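Side-chain contact in regulatory protein SWI6 (Saccharomyces cerevisiae, PDB 1SW6), which acts as a coactivator in cell-cycle-dependent transcription, pairing with SWI4 in SBF and with MBP1 in MBF, and is represented here by its ankyrin-repeat domain: residues A[282-285]-A[291-294]. Numbering follows the deposited sequence.
Sequences NGDT and ARLG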
# COMPACT_ATOMS: atom_id res chain seq x y z
N ASN A 282 9.10 3.98 23.32
CA ASN A 282 9.87 2.90 23.94
C ASN A 282 11.09 3.54 24.59
O ASN A 282 11.84 2.88 25.31
CB ASN A 282 10.31 1.86 22.90
CG ASN A 282 9.14 1.25 22.15
OD1 ASN A 282 8.05 1.09 22.70
ND2 ASN A 282 9.36 0.88 20.88
N GLY A 283 11.28 4.83 24.33
CA GLY A 283 12.42 5.54 24.88
C GLY A 283 13.64 5.40 23.98
O GLY A 283 14.76 5.72 24.40
N ASP A 284 13.42 4.94 22.75
CA ASP A 284 14.49 4.75 21.78
C ASP A 284 14.75 5.99 20.94
O ASP A 284 13.81 6.67 20.50
CB ASP A 284 14.17 3.64 20.77
CG ASP A 284 14.27 2.25 21.36
OD1 ASP A 284 15.21 2.00 22.14
OD2 ASP A 284 13.41 1.40 21.01
N THR A 285 16.02 6.27 20.70
CA THR A 285 16.40 7.37 19.84
C THR A 285 16.53 6.66 18.49
O THR A 285 16.59 5.43 18.44
CB THR A 285 17.75 7.95 20.22
OG1 THR A 285 18.72 6.91 20.25
CG2 THR A 285 17.68 8.62 21.58
N ALA A 291 21.13 0.92 16.00
CA ALA A 291 22.15 0.04 16.56
C ALA A 291 21.64 -1.39 16.59
O ALA A 291 22.40 -2.34 16.38
CB ALA A 291 22.54 0.50 17.97
N ARG A 292 20.35 -1.55 16.84
CA ARG A 292 19.72 -2.87 16.90
C ARG A 292 19.56 -3.50 15.52
O ARG A 292 19.57 -4.73 15.40
CB ARG A 292 18.37 -2.77 17.58
CG ARG A 292 18.37 -3.26 19.01
CD ARG A 292 17.03 -3.02 19.65
NE ARG A 292 16.93 -1.66 20.16
CZ ARG A 292 15.87 -0.87 20.01
NH1 ARG A 292 14.80 -1.30 19.35
NH2 ARG A 292 15.88 0.35 20.52
N LEU A 293 19.40 -2.68 14.48
CA LEU A 293 19.25 -3.19 13.12
C LEU A 293 20.58 -3.75 12.61
O LEU A 293 20.61 -4.66 11.78
CB LEU A 293 18.76 -2.08 12.18
CG LEU A 293 17.42 -1.41 12.52
CD1 LEU A 293 17.10 -0.38 11.45
CD2 LEU A 293 16.31 -2.45 12.59
N GLY A 294 21.68 -3.21 13.11
CA GLY A 294 22.98 -3.70 12.70
C GLY A 294 23.60 -3.02 11.49
O GLY A 294 24.81 -3.09 11.29
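The side chain of Arg292 starts from an unstaggered chi1 (-103°), runs straight through chi2 and bends at chi3 (-84°), which carries the guanidinium to the carboxylate of Asp284, whose own CG lies anti to the carbonyl carbon, beside the backbone N. The two side chains cross at about a right angle, and their charged planes are turned 39° apart. A single amino group, NH2, approaches the carboxylate, and the acid sits at the edge of the guanidinium, near its plane. The salt bridge runs from Arg292 NH2 to Asp284 OD1; the modelled separation is shorter than such a bond should be, and the position of NH2 is correspondingly doubtful. The other amino nitrogen stays farther off, Arg292 NH1 being 3.5 Å from Asp284 OD2, and the pair illustrates, as modelled, how a salt bridge may use one guanidinium nitrogen rather than two side by side.

In an ankyrin repeat a loop leads into the first of two antiparallel helices, and in the fourth repeat of SWI6 this contact links, as modelled, that loop to the last turn of the helix 286-293 that follows it. Thr285 occupies the N-cap, its OG1 bonded to the backbone N of Asn288. Asp284 OD1 also accepts a hydrogen bond from Asn313 ND2, in the fifth repeat, while the backbone O of Asp284 receives His206 NE2 from the preceding repeat. With an alanine in place of Asp284, the guanidinium would probably lose this carboxylate as a partner, and Asn313 ND2 this acceptor. The arginine side chain touches both Asn313 and Phe322.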